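Long-range contact in protein RIF2 (Saccharomyces cerevisiae, PDB 4BJ1), which takes part in telomere length regulation and transcriptional silencing, and interacts with RAP1 and RIF1: residues Ser127-Ile137 with Lys167-Leu178. Numbering follows the deposited sequence.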
loop_
_atom_site.group_PDB
_atom_site.type_symbol
_atom_site.label_atom_id
_atom_site.label_comp_id
_atom_site.label_asym_id
_atom_site.label_seq_id
_atom_site.Cartn_x
_atom_site.Cartn_y
_atom_site.Cartn_z
ATOM N N SER A 127 15.626 -12.625 36.116
ATOM C CA SER A 127 16.543 -12.822 34.986
ATOM C C SER A 127 16.587 -11.598 34.052
ATOM O O SER A 127 15.717 -10.735 34.133
ATOM C CB SER A 127 16.184 -14.095 34.216
ATOM O OG SER A 127 15.080 -13.947 33.335
ATOM N N ASP A 128 17.605 -11.531 33.178
ATOM C CA ASP A 128 17.813 -10.452 32.201
ATOM C C ASP A 128 16.580 -10.263 31.308
ATOM O O ASP A 128 16.131 -9.133 31.096
ATOM C CB ASP A 128 19.037 -10.759 31.292
ATOM C CG ASP A 128 20.212 -11.507 31.915
ATOM O OD1 ASP A 128 20.382 -11.429 33.157
ATOM O OD2 ASP A 128 20.987 -12.139 31.152
ATOM N N LEU A 129 16.062 -11.390 30.776
ATOM C CA LEU A 129 14.911 -11.476 29.884
ATOM C C LEU A 129 13.656 -11.018 30.601
ATOM O O LEU A 129 12.993 -10.096 30.132
ATOM C CB LEU A 129 14.775 -12.923 29.380
ATOM C CG LEU A 129 13.693 -13.256 28.359
ATOM C CD1 LEU A 129 13.687 -12.291 27.183
ATOM C CD2 LEU A 129 13.885 -14.635 27.855
ATOM N N MET A 130 13.373 -11.627 31.765
ATOM C CA MET A 130 12.250 -11.325 32.648
ATOM C C MET A 130 12.173 -9.830 32.927
ATOM O O MET A 130 11.107 -9.240 32.808
ATOM C CB MET A 130 12.407 -12.102 33.964
ATOM C CG MET A 130 11.253 -11.938 34.911
ATOM S SD MET A 130 9.804 -12.888 34.424
ATOM C CE MET A 130 10.391 -14.603 34.785
ATOM N N MET A 131 13.308 -9.227 33.273
ATOM C CA MET A 131 13.441 -7.813 33.588
ATOM C C MET A 131 13.038 -6.953 32.422
ATOM O O MET A 131 12.291 -5.988 32.606
ATOM C CB MET A 131 14.880 -7.517 33.996
ATOM C CG MET A 131 15.083 -7.600 35.467
ATOM S SD MET A 131 14.972 -5.939 36.143
ATOM C CE MET A 131 16.719 -5.409 35.974
ATOM N N MET A 132 13.509 -7.330 31.217
ATOM C CA MET A 132 13.226 -6.635 29.969
ATOM C C MET A 132 11.758 -6.777 29.548
ATOM O O MET A 132 11.164 -5.765 29.176
ATOM C CB MET A 132 14.189 -7.092 28.869
ATOM C CG MET A 132 13.993 -6.367 27.551
ATOM S SD MET A 132 13.285 -7.467 26.292
ATOM C CE MET A 132 14.813 -8.390 25.778
ATOM N N VAL A 133 11.177 -8.012 29.624
ATOM C CA VAL A 133 9.772 -8.292 29.279
ATOM C C VAL A 133 8.856 -7.457 30.164
ATOM O O VAL A 133 7.978 -6.771 29.648
ATOM C CB VAL A 133 9.393 -9.804 29.323
ATOM C CG1 VAL A 133 7.898 -10.013 29.082
ATOM C CG2 VAL A 133 10.211 -10.620 28.320
ATOM N N MET A 134 9.102 -7.481 31.484
ATOM C CA MET A 134 8.316 -6.760 32.488
ATOM C C MET A 134 8.388 -5.259 32.332
ATOM O O MET A 134 7.372 -4.596 32.512
ATOM C CB MET A 134 8.678 -7.187 33.927
ATOM C CG MET A 134 8.372 -8.651 34.236
ATOM S SD MET A 134 6.624 -9.099 34.072
ATOM C CE MET A 134 6.786 -10.740 33.661
ATOM N N ARG A 135 9.570 -4.721 31.986
ATOM C CA ARG A 135 9.767 -3.281 31.787
ATOM C C ARG A 135 8.828 -2.770 30.695
ATOM O O ARG A 135 8.173 -1.735 30.876
ATOM C CB ARG A 135 11.228 -2.980 31.414
ATOM N N LYS A 136 8.738 -3.545 29.582
ATOM C CA LYS A 136 7.898 -3.273 28.423
ATOM C C LYS A 136 6.441 -3.346 28.827
ATOM O O LYS A 136 5.730 -2.361 28.650
ATOM C CB LYS A 136 8.210 -4.256 27.287
ATOM C CG LYS A 136 9.526 -3.961 26.577
ATOM C CD LYS A 136 9.559 -4.558 25.196
ATOM C CE LYS A 136 10.563 -3.855 24.332
ATOM N NZ LYS A 136 10.683 -4.509 23.001
ATOM N N ILE A 137 6.029 -4.477 29.461
ATOM C CA ILE A 137 4.677 -4.770 29.957
ATOM C C ILE A 137 4.219 -3.779 31.010
ATOM O O ILE A 137 3.019 -3.607 31.172
ATOM C CB ILE A 137 4.580 -6.236 30.458
ATOM C CG1 ILE A 137 4.464 -7.236 29.308
ATOM C CG2 ILE A 137 3.458 -6.457 31.456
ATOM C CD1 ILE A 137 4.531 -8.700 29.829
ATOM N N LYS A 167 20.023 -20.076 27.404
ATOM C CA LYS A 167 19.179 -18.951 26.987
ATOM C C LYS A 167 17.720 -19.365 26.725
ATOM O O LYS A 167 16.798 -18.611 27.057
ATOM C CB LYS A 167 19.782 -18.205 25.778
ATOM C CG LYS A 167 21.024 -17.343 26.085
ATOM C CD LYS A 167 20.792 -16.258 27.158
ATOM C CE LYS A 167 21.641 -15.021 26.979
ATOM N NZ LYS A 167 21.476 -14.072 28.117
ATOM N N LEU A 168 17.529 -20.574 26.154
ATOM C CA LEU A 168 16.239 -21.181 25.829
ATOM C C LEU A 168 15.428 -21.472 27.083
ATOM O O LEU A 168 14.219 -21.231 27.078
ATOM C CB LEU A 168 16.434 -22.472 24.993
ATOM C CG LEU A 168 15.200 -23.345 24.637
ATOM C CD1 LEU A 168 14.089 -22.535 23.973
ATOM C CD2 LEU A 168 15.591 -24.495 23.720
ATOM N N THR A 169 16.075 -21.991 28.147
ATOM C CA THR A 169 15.404 -22.309 29.411
ATOM C C THR A 169 14.879 -21.048 30.079
ATOM O O THR A 169 13.724 -21.025 30.501
ATOM C CB THR A 169 16.304 -23.128 30.329
ATOM O OG1 THR A 169 17.002 -24.089 29.537
ATOM C CG2 THR A 169 15.512 -23.822 31.433
ATOM N N GLU A 170 15.718 -19.994 30.123
ATOM C CA GLU A 170 15.418 -18.665 30.657
ATOM C C GLU A 170 14.119 -18.108 29.995
ATOM O O GLU A 170 13.294 -17.500 30.687
ATOM C CB GLU A 170 16.624 -17.748 30.377
ATOM C CG GLU A 170 16.711 -16.494 31.231
ATOM C CD GLU A 170 18.006 -15.702 31.121
ATOM O OE1 GLU A 170 19.029 -16.263 30.660
ATOM O OE2 GLU A 170 17.990 -14.500 31.473
ATOM N N PHE A 171 13.941 -18.365 28.668
ATOM C CA PHE A 171 12.782 -17.975 27.869
ATOM C C PHE A 171 11.540 -18.741 28.279
ATOM O O PHE A 171 10.510 -18.111 28.522
ATOM C CB PHE A 171 13.067 -18.114 26.348
ATOM C CG PHE A 171 11.940 -17.780 25.386
ATOM C CD1 PHE A 171 11.101 -16.692 25.616
ATOM C CD2 PHE A 171 11.756 -18.515 24.224
ATOM C CE1 PHE A 171 10.073 -16.379 24.721
ATOM C CE2 PHE A 171 10.724 -18.203 23.333
ATOM C CZ PHE A 171 9.899 -17.128 23.579
ATOM N N ILE A 172 11.634 -20.090 28.368
ATOM C CA ILE A 172 10.523 -20.964 28.777
ATOM C C ILE A 172 10.122 -20.687 30.250
ATOM O O ILE A 172 8.971 -20.934 30.640
ATOM C CB ILE A 172 10.805 -22.460 28.475
ATOM C CG1 ILE A 172 11.158 -22.679 26.988
ATOM C CG2 ILE A 172 9.623 -23.351 28.881
ATOM C CD1 ILE A 172 11.882 -24.013 26.725
ATOM N N ASN A 173 11.060 -20.115 31.038
ATOM C CA ASN A 173 10.827 -19.687 32.414
ATOM C C ASN A 173 9.938 -18.416 32.454
ATOM O O ASN A 173 8.967 -18.351 33.220
ATOM C CB ASN A 173 12.159 -19.484 33.141
ATOM C CG ASN A 173 12.912 -20.765 33.477
ATOM O OD1 ASN A 173 12.458 -21.898 33.231
ATOM N ND2 ASN A 173 14.118 -20.600 33.992
ATOM N N VAL A 174 10.242 -17.436 31.580
ATOM C CA VAL A 174 9.449 -16.214 31.433
ATOM C C VAL A 174 8.062 -16.635 30.935
ATOM O O VAL A 174 7.046 -16.223 31.511
ATOM C CB VAL A 174 10.117 -15.155 30.520
ATOM C CG1 VAL A 174 9.193 -13.968 30.274
ATOM C CG2 VAL A 174 11.427 -14.669 31.116
ATOM N N LEU A 175 8.020 -17.526 29.936
ATOM C CA LEU A 175 6.743 -17.977 29.403
ATOM C C LEU A 175 5.869 -18.660 30.459
ATOM O O LEU A 175 4.684 -18.341 30.524
ATOM C CB LEU A 175 6.895 -18.845 28.142
ATOM C CG LEU A 175 7.464 -18.191 26.894
ATOM C CD1 LEU A 175 7.574 -19.189 25.805
ATOM C CD2 LEU A 175 6.626 -17.041 26.428
ATOM N N SER A 176 6.448 -19.527 31.322
ATOM C CA SER A 176 5.660 -20.189 32.367
ATOM C C SER A 176 5.142 -19.190 33.424
ATOM O O SER A 176 4.063 -19.403 33.963
ATOM C CB SER A 176 6.401 -21.377 32.990
ATOM O OG SER A 176 7.425 -20.996 33.894
ATOM N N VAL A 177 5.860 -18.082 33.664
ATOM C CA VAL A 177 5.404 -17.054 34.608
ATOM C C VAL A 177 4.237 -16.236 34.030
ATOM O O VAL A 177 3.339 -15.860 34.779
ATOM C CB VAL A 177 6.566 -16.176 35.114
ATOM C CG1 VAL A 177 6.064 -14.923 35.826
ATOM C CG2 VAL A 177 7.478 -16.989 36.024
ATOM N N LEU A 178 4.237 -15.984 32.700
ATOM C CA LEU A 178 3.163 -15.236 32.033
ATOM C C LEU A 178 1.886 -16.085 31.924
ATOM O O LEU A 178 0.766 -15.550 31.841
ATOM C CB LEU A 178 3.604 -14.714 30.659
ATOM C CG LEU A 178 4.853 -13.805 30.578
ATOM C CD1 LEU A 178 5.086 -13.345 29.139
ATOM C CD2 LEU A 178 4.744 -12.600 31.491
#
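Leu-129, Met-130 and Val-133 pack on Phe-171, Val-174 and Leu-178 where two helices lie side by side against the central sheet, their axes 9.4 Å apart and crossing at -42°. Val-174 is the hub. Its CG2, beside the backbone N, lies 3.8 Å from Leu-129 CG and meets the methionine as well: Met-130 bends at both chi2 and chi3, carrying its CE back alongside the valine to the flank of Val-177. The other branch, Val-174 CG1, meets Val-133 CG2 tip to tip at 4.0 Å. Leu-129 CD2 lies 3.9 Å from Phe-171 CB. Further along, the Met-134 and Leu-178 side chains slide past each other in opposite directions, CE beside CD2.

Both helices belong to the ASCE domain of the AAA+ fold, whose parallel sheet has the order 2-3-4-1-5. They lie together over one face of it, where Val-133 and Leu-178 both touch Phe-149 of strand 145-153, which precedes helix 165-180 in sequence.

At the start of helix 128-137, the N-cap Ser-127 OG accepts from Met-130 N (3.3 Å, 162°). Glu-170, extended beyond CG, brings OE2 to 3.4 Å from Asp-128 N, probably a favourable place for a negative charge. Replacing Glu-170 with alanine would probably leave this helix start without that nearby charge and uncover Ser-127. Asp-128 OD2 makes a long salt bridge of 3.6 Å to Lys-167 NZ, which may offset the closeness of the two carboxylates.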